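Local coordinates for VlsE1 (Borreliella burgdorferi, PDB 1L8W), which is a variable surface lipoprotein antigen of the Lyme disease spirochaete, whose family probably helps the bacterium evade the host immune response by antigenic switching, at residues Lys120-Ser133 / Ser155-Ala169. Sequence-based numbering, arbitrary orientation.
Sequences KLVKAVKTAEGASS and SVKGIAKGIKEIVEA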
loop_
_atom_site.group_PDB
_atom_site.type_symbol
_atom_site.label_atom_id
_atom_site.label_comp_id
_atom_site.label_asym_id
_atom_site.label_seq_id
_atom_site.Cartn_x
_atom_site.Cartn_y
_atom_site.Cartn_z
ATOM N N LYS A 120 -15.980 -12.269 4.335
ATOM C CA LYS A 120 -14.961 -11.528 5.063
ATOM C C LYS A 120 -14.062 -10.724 4.129
ATOM O O LYS A 120 -13.683 -9.592 4.433
ATOM C CB LYS A 120 -14.111 -12.494 5.894
ATOM C CG LYS A 120 -14.912 -13.257 6.947
ATOM C CD LYS A 120 -14.037 -14.162 7.803
ATOM C CE LYS A 120 -14.875 -14.854 8.867
ATOM N NZ LYS A 120 -14.084 -15.837 9.647
ATOM N N LEU A 121 -13.727 -11.321 2.993
ATOM C CA LEU A 121 -12.871 -10.679 2.015
ATOM C C LEU A 121 -13.580 -9.469 1.400
ATOM O O LEU A 121 -13.013 -8.381 1.328
ATOM C CB LEU A 121 -12.475 -11.687 0.926
ATOM C CG LEU A 121 -11.582 -12.870 1.334
ATOM C CD1 LEU A 121 -11.505 -13.889 0.197
ATOM C CD2 LEU A 121 -10.195 -12.372 1.690
ATOM N N VAL A 122 -14.825 -9.654 0.975
ATOM C CA VAL A 122 -15.577 -8.561 0.370
ATOM C C VAL A 122 -15.686 -7.383 1.330
ATOM O O VAL A 122 -15.442 -6.237 0.944
ATOM C CB VAL A 122 -16.988 -9.019 -0.052
ATOM C CG1 VAL A 122 -17.785 -7.837 -0.591
ATOM C CG2 VAL A 122 -16.873 -10.113 -1.112
ATOM N N LYS A 123 -16.046 -7.663 2.577
ATOM C CA LYS A 123 -16.161 -6.617 3.588
ATOM C C LYS A 123 -14.810 -5.944 3.812
ATOM O O LYS A 123 -14.736 -4.730 4.013
ATOM C CB LYS A 123 -16.664 -7.201 4.909
ATOM C CG LYS A 123 -18.191 -7.283 5.040
ATOM C CD LYS A 123 -18.839 -8.212 4.006
ATOM C CE LYS A 123 -20.368 -8.154 4.091
ATOM N NZ LYS A 123 -21.044 -9.107 3.155
ATOM N N ALA A 124 -13.743 -6.738 3.771
ATOM C CA ALA A 124 -12.397 -6.219 3.967
ATOM C C ALA A 124 -11.948 -5.331 2.804
ATOM O O ALA A 124 -11.395 -4.249 3.027
ATOM C CB ALA A 124 -11.408 -7.376 4.163
ATOM N N VAL A 125 -12.183 -5.771 1.566
ATOM C CA VAL A 125 -11.770 -4.960 0.427
ATOM C C VAL A 125 -12.607 -3.691 0.351
ATOM O O VAL A 125 -12.106 -2.645 -0.055
ATOM C CB VAL A 125 -11.870 -5.722 -0.940
ATOM C CG1 VAL A 125 -11.206 -7.104 -0.830
ATOM C CG2 VAL A 125 -13.311 -5.820 -1.397
ATOM N N LYS A 126 -13.874 -3.771 0.754
ATOM C CA LYS A 126 -14.743 -2.593 0.718
ATOM C C LYS A 126 -14.282 -1.535 1.722
ATOM O O LYS A 126 -14.491 -0.327 1.519
ATOM C CB LYS A 126 -16.201 -2.984 0.967
ATOM C CG LYS A 126 -16.840 -3.739 -0.205
ATOM C CD LYS A 126 -18.324 -3.996 0.058
ATOM C CE LYS A 126 -18.997 -4.747 -1.088
ATOM N NZ LYS A 126 -18.924 -4.014 -2.378
ATOM N N THR A 127 -13.648 -1.985 2.802
ATOM C CA THR A 127 -13.113 -1.044 3.773
ATOM C C THR A 127 -11.982 -0.316 3.025
ATOM O O THR A 127 -11.916 0.913 3.025
ATOM C CB THR A 127 -12.531 -1.758 5.015
ATOM O OG1 THR A 127 -13.559 -2.518 5.668
ATOM C CG2 THR A 127 -11.976 -0.739 5.997
ATOM N N ALA A 128 -11.114 -1.081 2.363
ATOM C CA ALA A 128 -10.018 -0.492 1.598
ATOM C C ALA A 128 -10.577 0.399 0.483
ATOM O O ALA A 128 -10.130 1.535 0.291
ATOM C CB ALA A 128 -9.154 -1.581 0.998
ATOM N N GLU A 129 -11.547 -0.132 -0.254
ATOM C CA GLU A 129 -12.182 0.609 -1.343
ATOM C C GLU A 129 -12.704 1.970 -0.876
ATOM O O GLU A 129 -12.399 3.005 -1.474
ATOM C CB GLU A 129 -13.342 -0.209 -1.941
ATOM C CG GLU A 129 -14.170 0.558 -2.972
ATOM C CD GLU A 129 -15.486 -0.138 -3.316
ATOM O OE1 GLU A 129 -16.182 -0.578 -2.388
ATOM O OE2 GLU A 129 -15.832 -0.232 -4.506
ATOM N N GLY A 130 -13.485 1.977 0.198
ATOM C CA GLY A 130 -14.010 3.236 0.688
ATOM C C GLY A 130 -12.924 4.207 1.130
ATOM O O GLY A 130 -13.140 5.424 1.179
ATOM N N ALA A 131 -11.754 3.669 1.461
ATOM C CA ALA A 131 -10.630 4.480 1.916
ATOM C C ALA A 131 -9.777 5.004 0.764
ATOM O O ALA A 131 -8.949 5.903 0.955
ATOM C CB ALA A 131 -9.758 3.664 2.882
ATOM N N SER A 132 -9.974 4.439 -0.427
ATOM C CA SER A 132 -9.218 4.843 -1.606
ATOM C C SER A 132 -9.911 6.017 -2.324
ATOM O O SER A 132 -10.309 5.926 -3.489
ATOM C CB SER A 132 -9.073 3.644 -2.538
ATOM O OG SER A 132 -8.519 2.541 -1.844
ATOM N N SER A 133 -10.009 7.129 -1.610
ATOM C CA SER A 133 -10.675 8.332 -2.093
ATOM C C SER A 133 -9.821 9.344 -2.832
ATOM O O SER A 133 -10.281 10.447 -3.096
ATOM C CB SER A 133 -11.330 9.037 -0.912
ATOM O OG SER A 133 -10.389 9.188 0.134
ATOM N N SER A 155 -7.883 8.363 5.004
ATOM C CA SER A 155 -7.607 7.550 3.818
ATOM C C SER A 155 -6.439 6.607 4.124
ATOM O O SER A 155 -6.486 5.419 3.801
ATOM C CB SER A 155 -7.245 8.446 2.628
ATOM O OG SER A 155 -6.930 7.683 1.480
ATOM N N VAL A 156 -5.394 7.149 4.751
ATOM C CA VAL A 156 -4.210 6.365 5.109
ATOM C C VAL A 156 -4.563 5.204 6.026
ATOM O O VAL A 156 -4.349 4.043 5.685
ATOM C CB VAL A 156 -3.141 7.229 5.841
ATOM C CG1 VAL A 156 -1.938 6.380 6.176
ATOM C CG2 VAL A 156 -2.717 8.405 4.981
ATOM N N LYS A 157 -5.115 5.523 7.193
ATOM C CA LYS A 157 -5.475 4.504 8.174
ATOM C C LYS A 157 -6.518 3.534 7.673
ATOM O O LYS A 157 -6.473 2.344 8.006
ATOM C CB LYS A 157 -5.967 5.146 9.472
ATOM C CG LYS A 157 -4.887 5.848 10.262
ATOM C CD LYS A 157 -5.341 6.091 11.688
ATOM C CE LYS A 157 -6.566 6.982 11.736
ATOM N NZ LYS A 157 -6.293 8.280 11.059
ATOM N N GLY A 158 -7.465 4.041 6.883
ATOM C CA GLY A 158 -8.504 3.181 6.348
ATOM C C GLY A 158 -7.950 2.210 5.327
ATOM O O GLY A 158 -8.331 1.042 5.282
ATOM N N ILE A 159 -7.043 2.688 4.487
ATOM C CA ILE A 159 -6.468 1.811 3.483
ATOM C C ILE A 159 -5.677 0.717 4.192
ATOM O O ILE A 159 -5.751 -0.454 3.817
ATOM C CB ILE A 159 -5.580 2.610 2.501
ATOM C CG1 ILE A 159 -6.472 3.505 1.630
ATOM C CG2 ILE A 159 -4.770 1.670 1.606
ATOM C CD1 ILE A 159 -5.705 4.342 0.632
ATOM N N ALA A 160 -4.944 1.101 5.236
ATOM C CA ALA A 160 -4.148 0.145 6.008
ATOM C C ALA A 160 -5.043 -0.885 6.710
ATOM O O ALA A 160 -4.802 -2.098 6.636
ATOM C CB ALA A 160 -3.298 0.889 7.037
ATOM N N LYS A 161 -6.083 -0.401 7.381
ATOM C CA LYS A 161 -6.987 -1.283 8.094
ATOM C C LYS A 161 -7.661 -2.233 7.124
ATOM O O LYS A 161 -7.864 -3.409 7.433
ATOM C CB LYS A 161 -8.037 -0.472 8.855
ATOM C CG LYS A 161 -9.056 -1.326 9.582
ATOM C CD LYS A 161 -10.013 -0.465 10.382
ATOM C CE LYS A 161 -11.041 -1.315 11.115
ATOM N NZ LYS A 161 -11.961 -0.473 11.926
ATOM N N GLY A 162 -8.009 -1.723 5.946
ATOM C CA GLY A 162 -8.647 -2.568 4.956
ATOM C C GLY A 162 -7.696 -3.691 4.599
ATOM O O GLY A 162 -8.075 -4.859 4.566
ATOM N N ILE A 163 -6.445 -3.325 4.338
ATOM C CA ILE A 163 -5.416 -4.296 3.991
ATOM C C ILE A 163 -5.205 -5.303 5.120
ATOM O O ILE A 163 -5.052 -6.493 4.867
ATOM C CB ILE A 163 -4.089 -3.592 3.660
ATOM C CG1 ILE A 163 -4.254 -2.793 2.368
ATOM C CG2 ILE A 163 -2.967 -4.614 3.537
ATOM C CD1 ILE A 163 -2.987 -2.156 1.865
ATOM N N LYS A 164 -5.205 -4.834 6.366
ATOM C CA LYS A 164 -5.050 -5.744 7.495
ATOM C C LYS A 164 -6.221 -6.732 7.520
ATOM O O LYS A 164 -6.027 -7.935 7.714
ATOM C CB LYS A 164 -4.999 -4.979 8.822
ATOM C CG LYS A 164 -4.897 -5.906 10.044
ATOM C CD LYS A 164 -4.533 -5.152 11.317
ATOM C CE LYS A 164 -5.745 -4.529 11.979
ATOM N NZ LYS A 164 -6.596 -5.538 12.676
ATOM N N GLU A 165 -7.436 -6.223 7.320
ATOM C CA GLU A 165 -8.628 -7.070 7.309
ATOM C C GLU A 165 -8.564 -8.092 6.179
ATOM O O GLU A 165 -8.946 -9.254 6.347
ATOM C CB GLU A 165 -9.889 -6.210 7.169
ATOM C CG GLU A 165 -10.457 -5.707 8.505
ATOM C CD GLU A 165 -11.335 -4.469 8.365
ATOM O OE1 GLU A 165 -12.078 -4.355 7.366
ATOM O OE2 GLU A 165 -11.291 -3.608 9.274
ATOM N N ILE A 166 -8.074 -7.663 5.023
ATOM C CA ILE A 166 -7.970 -8.565 3.887
ATOM C C ILE A 166 -7.017 -9.710 4.214
ATOM O O ILE A 166 -7.350 -10.879 4.044
ATOM C CB ILE A 166 -7.447 -7.831 2.646
ATOM C CG1 ILE A 166 -8.546 -6.932 2.064
ATOM C CG2 ILE A 166 -6.957 -8.842 1.624
ATOM C CD1 ILE A 166 -8.082 -6.065 0.898
ATOM N N VAL A 167 -5.834 -9.347 4.701
ATOM C CA VAL A 167 -4.802 -10.312 5.052
ATOM C C VAL A 167 -5.241 -11.281 6.148
ATOM O O VAL A 167 -4.924 -12.463 6.088
ATOM C CB VAL A 167 -3.500 -9.587 5.490
ATOM C CG1 VAL A 167 -2.414 -10.614 5.841
ATOM C CG2 VAL A 167 -3.021 -8.660 4.362
ATOM N N GLU A 168 -5.971 -10.787 7.145
ATOM C CA GLU A 168 -6.436 -11.655 8.224
ATOM C C GLU A 168 -7.538 -12.590 7.720
ATOM O O GLU A 168 -7.544 -13.782 8.034
ATOM C CB GLU A 168 -6.953 -10.828 9.408
ATOM C CG GLU A 168 -5.963 -9.779 9.897
ATOM C CD GLU A 168 -6.297 -9.214 11.271
ATOM O OE1 GLU A 168 -7.483 -8.917 11.537
ATOM O OE2 GLU A 168 -5.356 -9.052 12.082
ATOM N N ALA A 169 -8.463 -12.047 6.933
ATOM C CA ALA A 169 -9.559 -12.840 6.384
ATOM C C ALA A 169 -9.010 -14.059 5.652
ATOM O O ALA A 169 -9.617 -15.131 5.668
ATOM C CB ALA A 169 -10.390 -11.994 5.431
#
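Ala128 lies against Gly162 and Ala131 against Gly158 where helices 106-131 and 153-170 pack antiparallel, a worked example of close helix approach through small residues. The axes of helical segments 120-131 and 155-169 come within 7.4 Å at an angle of 165°, and Ala128 and Gly162 bring their CA atoms to 4.2 Å. Since glycine has no CB, the backbone of 120-133 can lie directly on that of 155-169 here. Ala131 points its methyl at the opposing main chain, CB lying 3.4 Å from Gly158 C, and it also touches CG1 of Ile159. Ala124 repeats this pattern, its CB 3.5 Å from Ile166 N. Larger side chains close one flank: CG1 of Ile166 lies beside its own backbone N (chi1 -74°), and the extended torsion beyond it carries CD1 to Val125 CG1, 3.7 Å away, the two side chains crossing at about a right angle. Beyond them, CD2 of Leu121 meets the methyl of Ala169. On the other flank, Thr127 and Glu165 also cross nearly perpendicularly. OG1 of Thr127 lies 2.9 Å from Glu165 OE1 and 3.0 Å from Lys123 O, so its single proton has two possible acceptors. Ser155 OG donates to Ala131 O at 2.7 Å, nearly in line with the C=O bond (C=O...OG angle 174°), while Lys283 N also bonds to this hydroxyl. Helix 59-80 packs against helix 106-131 through Leu73 and Phe66, whereas helices 220-230 and 247-252 cover the far face of helix 153-170. The chemistry thus implies a seam held mainly by intimate apolar and backbone packing, with polar links on its more open flank and at one end.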